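Local coordinates for protein farnesyl diphosphate synthase (Rhodobacter capsulatus, PDB 3M0G) that probably condenses farnesyl diphosphate with isopentenyl diphosphate to make geranylgeranyl diphosphate for carotenoid and related isoprenoid synthesis, using magnesium, at residues T179-Q188 and L201-F212; A256-A265 and R278-E286. All coordinates share one frame; numbering follows the deposited sequence.

Interaction 1 of 2, residues T179-Q188 and L201-F212. Unlike the reference sequence in segment 201-212: T202 (reference Ala).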
# COMPACT_ATOMS: atom_id res chain seq x y z
N THR B 179 7.03 12.95 -7.97
CA THR B 179 8.43 12.68 -7.73
C THR B 179 8.93 13.28 -6.44
O THR B 179 9.80 12.68 -5.76
CB THR B 179 9.22 13.17 -8.95
OG1 THR B 179 9.16 12.15 -9.97
CG2 THR B 179 10.66 13.49 -8.63
N GLY B 180 8.41 14.46 -6.13
CA GLY B 180 8.90 15.28 -5.04
C GLY B 180 8.63 14.65 -3.69
O GLY B 180 9.47 14.72 -2.79
N ALA B 181 7.45 14.05 -3.56
CA ALA B 181 6.96 13.53 -2.29
C ALA B 181 7.81 12.37 -1.76
O ALA B 181 8.20 12.38 -0.57
CB ALA B 181 5.43 13.12 -2.41
N LEU B 182 8.13 11.41 -2.64
CA LEU B 182 8.87 10.18 -2.23
C LEU B 182 10.30 10.47 -1.86
O LEU B 182 10.84 9.84 -0.94
CB LEU B 182 8.88 9.11 -3.34
CG LEU B 182 9.07 7.64 -2.88
CD1 LEU B 182 8.07 7.24 -1.79
CD2 LEU B 182 9.05 6.62 -4.01
N ILE B 183 10.91 11.40 -2.60
CA ILE B 183 12.28 11.85 -2.25
C ILE B 183 12.31 12.54 -0.88
O ILE B 183 13.32 12.43 -0.14
CB ILE B 183 12.87 12.77 -3.36
CG1 ILE B 183 13.41 11.91 -4.51
CG2 ILE B 183 13.95 13.73 -2.81
CD1 ILE B 183 13.13 12.50 -5.93
N SER B 184 11.26 13.31 -0.59
CA SER B 184 11.13 13.99 0.70
C SER B 184 10.94 12.98 1.83
O SER B 184 11.52 13.14 2.93
CB SER B 184 9.98 15.00 0.69
OG SER B 184 9.92 15.66 1.96
N PHE B 185 10.14 11.95 1.58
CA PHE B 185 10.10 10.87 2.56
C PHE B 185 11.50 10.35 2.84
O PHE B 185 11.88 10.28 4.00
CB PHE B 185 9.22 9.70 2.16
CG PHE B 185 9.38 8.51 3.07
CD1 PHE B 185 8.73 8.48 4.32
CD2 PHE B 185 10.20 7.44 2.72
CE1 PHE B 185 8.88 7.39 5.20
CE2 PHE B 185 10.34 6.34 3.58
CZ PHE B 185 9.67 6.32 4.83
N ALA B 186 12.26 9.95 1.80
CA ALA B 186 13.62 9.38 2.01
C ALA B 186 14.53 10.30 2.81
O ALA B 186 15.30 9.84 3.67
CB ALA B 186 14.29 9.02 0.66
N ALA B 187 14.46 11.59 2.49
CA ALA B 187 15.33 12.58 3.10
C ALA B 187 14.99 12.81 4.56
O ALA B 187 15.86 13.07 5.37
CB ALA B 187 15.27 13.88 2.32
N GLN B 188 13.71 12.70 4.90
CA GLN B 188 13.27 12.92 6.26
C GLN B 188 13.41 11.68 7.12
O GLN B 188 13.31 11.78 8.34
CB GLN B 188 11.82 13.34 6.27
CG GLN B 188 11.56 14.72 5.74
CD GLN B 188 10.10 15.04 5.78
OE1 GLN B 188 9.54 15.21 6.85
NE2 GLN B 188 9.46 15.11 4.60
N LEU B 201 15.73 18.86 6.44
CA LEU B 201 15.72 17.82 5.44
C LEU B 201 14.49 17.93 4.52
O LEU B 201 14.59 17.65 3.32
CB LEU B 201 15.81 16.43 6.07
CG LEU B 201 17.23 16.12 6.58
CD1 LEU B 201 17.17 15.07 7.66
CD2 LEU B 201 18.10 15.67 5.41
N THR B 202 13.37 18.40 5.06
CA THR B 202 12.17 18.69 4.23
C THR B 202 12.42 19.80 3.19
O THR B 202 11.97 19.73 2.04
CB THR B 202 10.94 19.03 5.12
OG1 THR B 202 10.70 17.95 6.03
CG2 THR B 202 9.68 19.24 4.28
N ALA B 203 13.16 20.83 3.60
CA ALA B 203 13.44 21.97 2.73
C ALA B 203 14.44 21.58 1.64
O ALA B 203 14.26 21.91 0.47
CB ALA B 203 13.95 23.18 3.55
N TYR B 204 15.51 20.90 2.06
CA TYR B 204 16.48 20.23 1.20
C TYR B 204 15.79 19.42 0.10
O TYR B 204 16.09 19.57 -1.08
CB TYR B 204 17.39 19.32 2.05
CG TYR B 204 18.25 18.33 1.27
CD1 TYR B 204 19.43 18.74 0.62
CD2 TYR B 204 17.89 16.98 1.19
CE1 TYR B 204 20.21 17.82 -0.11
CE2 TYR B 204 18.66 16.06 0.47
CZ TYR B 204 19.82 16.48 -0.16
OH TYR B 204 20.58 15.56 -0.87
N ALA B 205 14.85 18.60 0.52
CA ALA B 205 14.16 17.67 -0.38
C ALA B 205 13.20 18.34 -1.37
O ALA B 205 13.12 17.93 -2.53
CB ALA B 205 13.42 16.63 0.46
N THR B 206 12.50 19.37 -0.91
CA THR B 206 11.62 20.19 -1.75
C THR B 206 12.44 20.79 -2.91
O THR B 206 12.02 20.74 -4.07
CB THR B 206 10.96 21.34 -0.92
OG1 THR B 206 10.26 20.80 0.21
CG2 THR B 206 10.00 22.16 -1.76
N ALA B 207 13.63 21.33 -2.60
CA ALA B 207 14.51 21.89 -3.63
C ALA B 207 15.15 20.81 -4.51
O ALA B 207 15.13 20.93 -5.74
CB ALA B 207 15.56 22.81 -3.03
N LEU B 208 15.70 19.77 -3.87
CA LEU B 208 16.26 18.61 -4.57
C LEU B 208 15.27 17.91 -5.53
O LEU B 208 15.65 17.52 -6.65
CB LEU B 208 16.83 17.59 -3.57
CG LEU B 208 17.40 16.27 -4.14
CD1 LEU B 208 18.51 16.53 -5.15
CD2 LEU B 208 17.91 15.33 -3.03
N GLY B 209 14.02 17.75 -5.09
CA GLY B 209 13.01 17.07 -5.86
C GLY B 209 12.69 17.79 -7.16
O GLY B 209 12.57 17.16 -8.22
N LEU B 210 12.57 19.11 -7.08
CA LEU B 210 12.36 19.89 -8.29
C LEU B 210 13.60 19.95 -9.20
O LEU B 210 13.47 19.83 -10.41
CB LEU B 210 11.81 21.28 -7.95
CG LEU B 210 11.43 22.21 -9.11
CD1 LEU B 210 10.53 21.53 -10.12
CD2 LEU B 210 10.79 23.47 -8.54
N ALA B 211 14.79 20.12 -8.63
CA ALA B 211 16.03 19.98 -9.42
C ALA B 211 16.10 18.63 -10.13
O ALA B 211 16.59 18.53 -11.24
CB ALA B 211 17.28 20.17 -8.52
N PHE B 212 15.67 17.57 -9.45
CA PHE B 212 15.68 16.20 -10.00
C PHE B 212 14.87 16.11 -11.29
O PHE B 212 15.36 15.64 -12.31
CB PHE B 212 15.13 15.22 -8.94
CG PHE B 212 14.93 13.82 -9.43
CD1 PHE B 212 13.72 13.42 -9.98
CD2 PHE B 212 15.93 12.87 -9.29
CE1 PHE B 212 13.53 12.10 -10.42
CE2 PHE B 212 15.74 11.55 -9.71
CZ PHE B 212 14.55 11.17 -10.29

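Interaction 2 of 2, residues A256-A265 and R278-E286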
# COMPACT_ATOMS: atom_id res chain seq x y z
N ALA B 256 17.62 24.63 -12.22
CA ALA B 256 18.09 23.42 -11.56
C ALA B 256 19.28 23.71 -10.65
O ALA B 256 19.37 23.16 -9.55
CB ALA B 256 18.44 22.36 -12.61
N ALA B 257 20.17 24.60 -11.08
CA ALA B 257 21.37 24.91 -10.29
C ALA B 257 21.01 25.80 -9.09
O ALA B 257 21.55 25.62 -8.02
CB ALA B 257 22.44 25.57 -11.16
N ASP B 258 20.09 26.75 -9.29
CA ASP B 258 19.60 27.58 -8.18
C ASP B 258 18.87 26.76 -7.10
O ASP B 258 18.97 27.07 -5.92
CB ASP B 258 18.68 28.69 -8.70
CG ASP B 258 19.44 29.83 -9.39
OD1 ASP B 258 20.68 29.72 -9.61
OD2 ASP B 258 18.79 30.84 -9.73
N LEU B 259 18.13 25.72 -7.50
CA LEU B 259 17.42 24.86 -6.54
C LEU B 259 18.38 23.96 -5.76
O LEU B 259 18.17 23.70 -4.58
CB LEU B 259 16.33 24.04 -7.22
CG LEU B 259 15.10 24.78 -7.72
CD1 LEU B 259 14.37 23.89 -8.69
CD2 LEU B 259 14.18 25.23 -6.56
N VAL B 260 19.45 23.51 -6.41
CA VAL B 260 20.51 22.75 -5.75
C VAL B 260 21.23 23.61 -4.69
O VAL B 260 21.61 23.12 -3.63
CB VAL B 260 21.50 22.13 -6.76
CG1 VAL B 260 22.80 21.67 -6.10
CG2 VAL B 260 20.82 20.97 -7.50
N ALA B 261 21.38 24.91 -4.98
CA ALA B 261 21.98 25.83 -4.00
C ALA B 261 21.00 26.06 -2.85
O ALA B 261 21.41 26.21 -1.72
CB ALA B 261 22.39 27.14 -4.66
N GLU B 262 19.70 26.06 -3.15
CA GLU B 262 18.68 26.22 -2.11
C GLU B 262 18.67 24.98 -1.21
O GLU B 262 18.50 25.10 0.00
CB GLU B 262 17.28 26.42 -2.70
CG GLU B 262 17.14 27.54 -3.72
CD GLU B 262 16.76 28.88 -3.13
OE1 GLU B 262 17.54 29.43 -2.31
OE2 GLU B 262 15.68 29.41 -3.49
N ALA B 263 18.85 23.80 -1.83
CA ALA B 263 18.88 22.53 -1.12
C ALA B 263 20.10 22.44 -0.20
O ALA B 263 19.99 21.96 0.91
CB ALA B 263 18.87 21.38 -2.09
N GLU B 264 21.25 22.90 -0.69
CA GLU B 264 22.49 22.93 0.09
C GLU B 264 22.39 23.88 1.27
O GLU B 264 22.96 23.60 2.33
CB GLU B 264 23.67 23.39 -0.77
CG GLU B 264 24.22 22.36 -1.73
CD GLU B 264 25.38 22.91 -2.52
OE1 GLU B 264 25.14 23.64 -3.51
OE2 GLU B 264 26.53 22.65 -2.15
N ALA B 265 21.72 25.01 1.07
CA ALA B 265 21.56 26.03 2.12
C ALA B 265 20.62 25.52 3.21
O ALA B 265 20.81 25.81 4.39
CB ALA B 265 21.04 27.35 1.51
N ARG B 278 24.92 17.43 0.38
CA ARG B 278 25.17 18.54 -0.54
C ARG B 278 25.73 18.03 -1.87
O ARG B 278 25.30 18.47 -2.92
CB ARG B 278 26.08 19.61 0.10
CG ARG B 278 25.38 20.41 1.21
CD ARG B 278 26.30 21.41 1.94
NE ARG B 278 25.49 22.49 2.51
CZ ARG B 278 25.88 23.31 3.49
NH1 ARG B 278 27.08 23.18 4.05
NH2 ARG B 278 25.05 24.26 3.92
N ALA B 279 26.64 17.06 -1.82
CA ALA B 279 27.21 16.47 -3.04
C ALA B 279 26.16 15.71 -3.86
O ALA B 279 26.14 15.77 -5.09
CB ALA B 279 28.43 15.59 -2.71
N CYS B 280 25.25 15.02 -3.16
CA CYS B 280 24.19 14.29 -3.83
C CYS B 280 23.28 15.23 -4.63
O CYS B 280 22.87 14.89 -5.74
CB CYS B 280 23.36 13.48 -2.83
SG CYS B 280 22.06 12.51 -3.62
N ALA B 281 22.95 16.39 -4.06
CA ALA B 281 22.09 17.36 -4.73
C ALA B 281 22.75 17.86 -6.01
O ALA B 281 22.09 18.05 -7.04
CB ALA B 281 21.77 18.53 -3.81
N ARG B 282 24.06 18.06 -5.94
CA ARG B 282 24.85 18.52 -7.08
C ARG B 282 24.92 17.42 -8.14
O ARG B 282 24.82 17.69 -9.34
CB ARG B 282 26.26 18.90 -6.61
CG ARG B 282 26.29 20.12 -5.74
CD ARG B 282 27.66 20.75 -5.71
NE ARG B 282 28.66 19.89 -5.09
CZ ARG B 282 28.85 19.76 -3.78
NH1 ARG B 282 28.08 20.42 -2.92
NH2 ARG B 282 29.82 18.95 -3.33
N TYR B 283 25.10 16.18 -7.69
CA TYR B 283 25.09 15.01 -8.56
C TYR B 283 23.77 14.88 -9.35
O TYR B 283 23.79 14.53 -10.53
CB TYR B 283 25.39 13.75 -7.74
CG TYR B 283 24.85 12.43 -8.26
CD1 TYR B 283 23.70 11.86 -7.70
CD2 TYR B 283 25.50 11.73 -9.27
CE1 TYR B 283 23.21 10.64 -8.15
CE2 TYR B 283 25.01 10.51 -9.74
CZ TYR B 283 23.87 9.97 -9.17
OH TYR B 283 23.37 8.76 -9.62
N VAL B 284 22.64 15.17 -8.70
CA VAL B 284 21.34 15.04 -9.39
C VAL B 284 21.32 15.84 -10.70
O VAL B 284 20.70 15.40 -11.67
CB VAL B 284 20.11 15.41 -8.49
CG1 VAL B 284 19.98 16.91 -8.29
CG2 VAL B 284 18.84 14.88 -9.11
N ILE B 285 22.01 16.97 -10.72
CA ILE B 285 22.03 17.87 -11.88
C ILE B 285 23.34 17.86 -12.68
O ILE B 285 23.44 18.54 -13.70
CB ILE B 285 21.66 19.34 -11.49
CG1 ILE B 285 22.75 19.97 -10.61
CG2 ILE B 285 20.27 19.42 -10.86
CD1 ILE B 285 22.69 21.48 -10.54
N GLU B 286 24.34 17.11 -12.22
CA GLU B 286 25.64 17.03 -12.89
C GLU B 286 25.74 15.90 -13.90
O GLU B 286 26.69 15.10 -13.87
CB GLU B 286 26.78 16.89 -11.87
CG GLU B 286 27.35 18.20 -11.36
CD GLU B 286 27.85 18.09 -9.92
OE1 GLU B 286 27.51 18.98 -9.12
OE2 GLU B 286 28.55 17.10 -9.59

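Interaction 1 of 2, residues T179-Q188 and L201-F212
I183 lays its CD1 methyl over one face of the F212 ring, 4.2 Å from the ring centroid and 14° off the normal, a CH-pi contact. The same ring receives T179 at a slant, CG2 coming to 3.3 Å from F212 CD1. F212 points toward helix 168-194 because its CG lies anti to the backbone N (chi1 173°). The other branch of I183, CG2, meets A205 and L208. The two helices run antiparallel at an angle of 148°, their segment axes only 8.5 Å apart, and small residues allow this approach. G180 faces G209, CA to CA 4.6 Å, where a CB on G209 would lie 3.3 Å from G180 CA, and farther along A205 CB sits 3.5 Å from S184 CA. A187 CB touches A205 CB and also the edge of the Y204 ring, while both methyls of L201 wrap round A187 O. At the polar end Q188 crosses T202 obliquely, its CD 3.0 Å from T202 OG1 without hydrogen bonding; T202, which replaces the reference alanine, bonds instead to R198 O. The Q188 amide is held by S184 OG, which takes NE2 at 2.7 Å, and by R198, which reaches OE1. With an alanine in place of Q188, S184 OG and R198 NH1 would probably lose a shared partner and a gap would open beside T202. The pair lies inside the all-helical prenyl synthase fold: F185 packs on helix 130-144, Y204 and L210 on helix 249-265, and L208 and F212 on helix 275-285.

Interaction 2 of 2, residues A256-A265 and R278-E286
Helices 256-265 and 278-285 run antiparallel at 168° with segment axes 9.2 Å apart, placing V260 opposite A281 and E264 opposite R278. They form an antiparallel helical hairpin at the C-terminal end of the all-alpha prenyl synthase fold. V260 is its knob, fitting a hole bounded by A281, R282, V284 and I285. With CG1 anti to the backbone N (chi1 165°), its two methyls part: CG1 rests on A281 CB and the CG of R282, while CG2 meets I285 CD1 tip to tip at 3.6 Å. I285 covers about one turn of the facing helix, A256 to V260, its CD1 reaching A257 CA at 3.7 Å and its CG2 lying against A256 CB. At the other end the aliphatic parts of E264 and R278 cross, with CG to CG at 3.7 Å, so the methylene groups of both chains pack together next to the charged ends. The E264 carboxylate then turns to R282, where OE2 and NH1 form a salt bridge of 2.8 Å; its hydrogen bond is weak, and the flat groups are 52° apart. Outside the pair, L259 and V284 pack on helix 199-219, C280 on helix 44-55, and Y283 on helix 3-23. R278, extended from CG to NE, spans the gap to the C-terminal end of helix 249-265, where its positive charge would probably suit the carbonyl-rich helix end. There its guanidinium grips E264 O side-on, NE at 2.8 Å and NH2 at 2.7 Å, both from one face of the carbonyl plane and with the oxygen in the guanidinium plane.

Overall arrangement
Interactions 1 and 2 follow one another along the chain, their centres about 11 Å apart. Helix 199-219 joins them: one side faces 179-188, another lies on the hairpin of interaction 2. A207 CB comes to 3.2 Å from L259 O, Y204 CD1 to 3.3 Å from A263 O, and L210 CG to 3.4 Å from L259 CD1. The Y204 hydroxyl hydrogen-bonds to L277 O. Interaction 1 is the more buried, its centre about 9 Å from the centre of the chain against about 16 Å. Just beyond F212, the end of helix 199-219 enters the family's second DDxxD motif, which in related synthases binds magnesium and diphosphate, so interaction 1 is probably nearer the active site.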